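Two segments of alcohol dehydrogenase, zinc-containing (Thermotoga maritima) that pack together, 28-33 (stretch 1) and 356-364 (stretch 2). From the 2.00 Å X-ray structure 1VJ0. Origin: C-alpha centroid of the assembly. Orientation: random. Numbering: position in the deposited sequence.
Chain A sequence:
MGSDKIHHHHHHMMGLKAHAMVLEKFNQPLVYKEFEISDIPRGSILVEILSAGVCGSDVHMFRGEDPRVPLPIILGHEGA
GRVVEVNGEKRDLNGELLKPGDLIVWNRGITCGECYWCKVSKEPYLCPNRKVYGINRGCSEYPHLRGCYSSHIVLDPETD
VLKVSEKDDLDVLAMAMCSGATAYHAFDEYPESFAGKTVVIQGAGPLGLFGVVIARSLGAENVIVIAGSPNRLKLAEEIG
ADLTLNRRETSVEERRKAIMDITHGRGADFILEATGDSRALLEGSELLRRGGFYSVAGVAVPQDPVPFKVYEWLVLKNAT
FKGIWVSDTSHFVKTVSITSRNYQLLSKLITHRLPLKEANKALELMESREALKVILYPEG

Stretch 1, residues 28-33: QPLVYK
Stretch 2, residues 356-364: LKEANKALE

The contact is a small one between an extended loop-and-strand segment and the start of a helix with its preceding 3-10 segment, burying 279 Å² in total, in which one asparagine side chain clamps the backbone of a leucine whose own side chain packs on the helix, with a tyrosine–lysine contact at one end. Stretch 1 is extended: Pro29 (phi/psi -47/143) and Leu30 (-60/141) lead into a strand that spans Val31 to Lys33 and continues later in the chain. Stretch 2 opens with a 3-10 segment, Leu356 and Lys357, followed by Glu358 at the N-cap position and a helix from Ala359 onward. Within it, Ala359 N bonds to Leu356 O at 2.9 Å, and Leu363 N to Ala359 O at 3.1 Å, the latter an i to i+4 helical bond.

The register is set by two CA pairs, Leu30 CA to Asn360 CA at 6.2 Å and Tyr32 CA to Lys357 CA at 7.1 Å, so that advancing along stretch 1 means moving back along stretch 2.

Asn360, with chi1 at -73° (m) and chi2 at -65°, provides both hydrogen bonds that directly cross the interface. Leu30 N donates to Asn360 OD1 (2.8 Å, 150° at the hydrogen), and Asn360 ND2 donates to Leu30 O (3.1 Å, 164°). The pairing fixes the amide orientation, since an acceptor must face the backbone NH and a donor the carbonyl. A carboxamide suits this place because it carries both functions on one short side chain. Pro29 lies against the same oxygen, its CA 3.4 Å from Asn360 OD1.

Leu30 is buried and contributes the largest covered area, 78 Å². Its CA-to-CB bond points toward the helix, and the m,t rotamer (-56°, -175°) carries CD1 to 3.8 Å from Ala359 CB and 4.0 Å from Leu363 CD1. Ala359 and Leu363 are one helical turn apart and both point toward stretch 1: the short methyl of Ala359 and the longer m,t side chain of Leu363 both meet the same leucine methyl.

Alternation along the strand turns Val31 away and brings Tyr32 back toward stretch 2. Tyr32 adopts chi1 169° (t) and chi2 83°. Lys357 starts sideways, but its m,t,t,t chain reaches along the tyrosine, placing Lys357 CE obliquely at 3.4 Å from Tyr32 CE1. Water 1 bridges the two polar ends, donating to Tyr32 OH at 2.7 Å and accepting from Lys357 NZ at 2.7 Å. Long amphipathic side chains fit this exposed end, pairing carbon contact with solvent-mediated polar bonding.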

# COMPACT_ATOMS: atom_id res chain seq x y z
N GLN A 28 -7.00 -24.62 40.42
CA GLN A 28 -7.72 -25.80 40.92
C GLN A 28 -8.29 -26.53 39.71
O GLN A 28 -8.74 -25.87 38.73
CB GLN A 28 -8.88 -25.39 41.83
CG GLN A 28 -8.49 -24.83 43.17
CD GLN A 28 -7.66 -25.79 44.02
OE1 GLN A 28 -6.73 -25.36 44.67
NE2 GLN A 28 -7.98 -27.08 43.99
N PRO A 29 -8.32 -27.86 39.75
CA PRO A 29 -8.78 -28.61 38.59
C PRO A 29 -10.10 -28.06 37.98
O PRO A 29 -11.00 -27.60 38.71
CB PRO A 29 -8.97 -30.02 39.14
CG PRO A 29 -8.02 -30.12 40.28
CD PRO A 29 -7.92 -28.75 40.86
N LEU A 30 -10.21 -28.10 36.67
CA LEU A 30 -11.50 -27.85 36.01
C LEU A 30 -12.51 -28.89 36.48
O LEU A 30 -12.18 -30.06 36.64
CB LEU A 30 -11.35 -27.96 34.52
CG LEU A 30 -10.32 -27.08 33.83
CD1 LEU A 30 -10.42 -27.27 32.33
CD2 LEU A 30 -10.56 -25.70 34.15
N VAL A 31 -13.74 -28.46 36.69
CA VAL A 31 -14.77 -29.37 37.19
C VAL A 31 -15.86 -29.64 36.15
O VAL A 31 -16.31 -28.73 35.41
CB VAL A 31 -15.39 -28.88 38.52
CG1 VAL A 31 -14.29 -28.57 39.51
CG2 VAL A 31 -16.22 -27.67 38.31
N TYR A 32 -16.25 -30.90 36.09
CA TYR A 32 -17.27 -31.37 35.19
C TYR A 32 -18.64 -30.86 35.65
O TYR A 32 -19.00 -30.97 36.81
CB TYR A 32 -17.23 -32.91 35.12
CG TYR A 32 -18.41 -33.50 34.40
CD1 TYR A 32 -18.43 -33.60 33.02
CD2 TYR A 32 -19.53 -33.91 35.10
CE1 TYR A 32 -19.57 -34.10 32.34
CE2 TYR A 32 -20.66 -34.42 34.45
CZ TYR A 32 -20.67 -34.50 33.06
OH TYR A 32 -21.77 -35.02 32.43
N LYS A 33 -19.40 -30.25 34.75
CA LYS A 33 -20.72 -29.80 35.14
C LYS A 33 -21.71 -30.01 33.99
O LYS A 33 -21.33 -29.96 32.82
CB LYS A 33 -20.68 -28.33 35.54
CG LYS A 33 -22.07 -27.85 35.98
CD LYS A 33 -22.04 -26.42 36.56
CE LYS A 33 -23.13 -26.27 37.63
NZ LYS A 33 -23.17 -24.90 38.19
N LEU A 356 -12.94 -34.72 26.21
CA LEU A 356 -13.20 -33.45 26.95
C LEU A 356 -13.01 -33.58 28.46
O LEU A 356 -12.44 -32.70 29.10
CB LEU A 356 -14.62 -32.94 26.67
CG LEU A 356 -15.12 -31.77 27.50
CD1 LEU A 356 -14.15 -30.58 27.43
CD2 LEU A 356 -16.54 -31.43 27.01
N LYS A 357 -13.50 -34.69 29.02
CA LYS A 357 -13.40 -34.92 30.46
C LYS A 357 -11.98 -35.05 31.01
O LYS A 357 -11.80 -34.97 32.24
CB LYS A 357 -14.24 -36.14 30.87
CG LYS A 357 -15.76 -35.83 30.79
CD LYS A 357 -16.59 -37.12 31.02
CE LYS A 357 -18.11 -36.88 30.92
NZ LYS A 357 -18.92 -38.20 30.94
N GLU A 358 -10.99 -35.19 30.13
CA GLU A 358 -9.56 -35.12 30.48
C GLU A 358 -8.91 -33.74 30.23
O GLU A 358 -7.69 -33.61 30.10
CB GLU A 358 -8.84 -36.23 29.76
CG GLU A 358 -9.30 -37.61 30.27
CD GLU A 358 -8.41 -38.76 29.83
OE1 GLU A 358 -7.59 -38.59 28.91
OE2 GLU A 358 -8.52 -39.86 30.40
N ALA A 359 -9.73 -32.71 30.21
CA ALA A 359 -9.22 -31.36 30.00
C ALA A 359 -8.07 -30.99 30.98
O ALA A 359 -7.15 -30.24 30.62
CB ALA A 359 -10.39 -30.29 30.00
N ASN A 360 -8.12 -31.48 32.20
CA ASN A 360 -7.04 -31.14 33.14
C ASN A 360 -5.70 -31.73 32.68
O ASN A 360 -4.65 -31.07 32.75
CB ASN A 360 -7.38 -31.59 34.57
CG ASN A 360 -8.44 -30.72 35.18
OD1 ASN A 360 -8.20 -29.55 35.40
ND2 ASN A 360 -9.63 -31.27 35.43
N LYS A 361 -5.76 -32.97 32.18
CA LYS A 361 -4.57 -33.64 31.64
C LYS A 361 -4.07 -32.93 30.38
O LYS A 361 -2.87 -32.76 30.22
CB LYS A 361 -4.90 -35.12 31.35
CG LYS A 361 -3.79 -35.97 30.76
CD LYS A 361 -2.55 -36.08 31.66
N ALA A 362 -4.97 -32.52 29.49
CA ALA A 362 -4.60 -31.70 28.35
C ALA A 362 -3.78 -30.49 28.72
O ALA A 362 -2.76 -30.23 28.11
CB ALA A 362 -5.83 -31.25 27.58
N LEU A 363 -4.25 -29.69 29.67
CA LEU A 363 -3.49 -28.52 30.14
C LEU A 363 -2.13 -28.93 30.72
O LEU A 363 -1.14 -28.28 30.50
CB LEU A 363 -4.30 -27.77 31.19
CG LEU A 363 -5.57 -27.07 30.66
CD1 LEU A 363 -6.53 -26.69 31.79
CD2 LEU A 363 -5.23 -25.84 29.88
N GLU A 364 -2.11 -30.01 31.48
CA GLU A 364 -0.85 -30.52 32.01
C GLU A 364 0.16 -30.81 30.87
O GLU A 364 1.32 -30.39 30.94
CB GLU A 364 -1.15 -31.75 32.85
CG GLU A 364 0.08 -32.44 33.40
CD GLU A 364 -0.24 -33.87 33.82
OE1 GLU A 364 -1.00 -34.02 34.81
OE2 GLU A 364 0.26 -34.82 33.12
O HOH W 1 -21.31 -37.04 30.73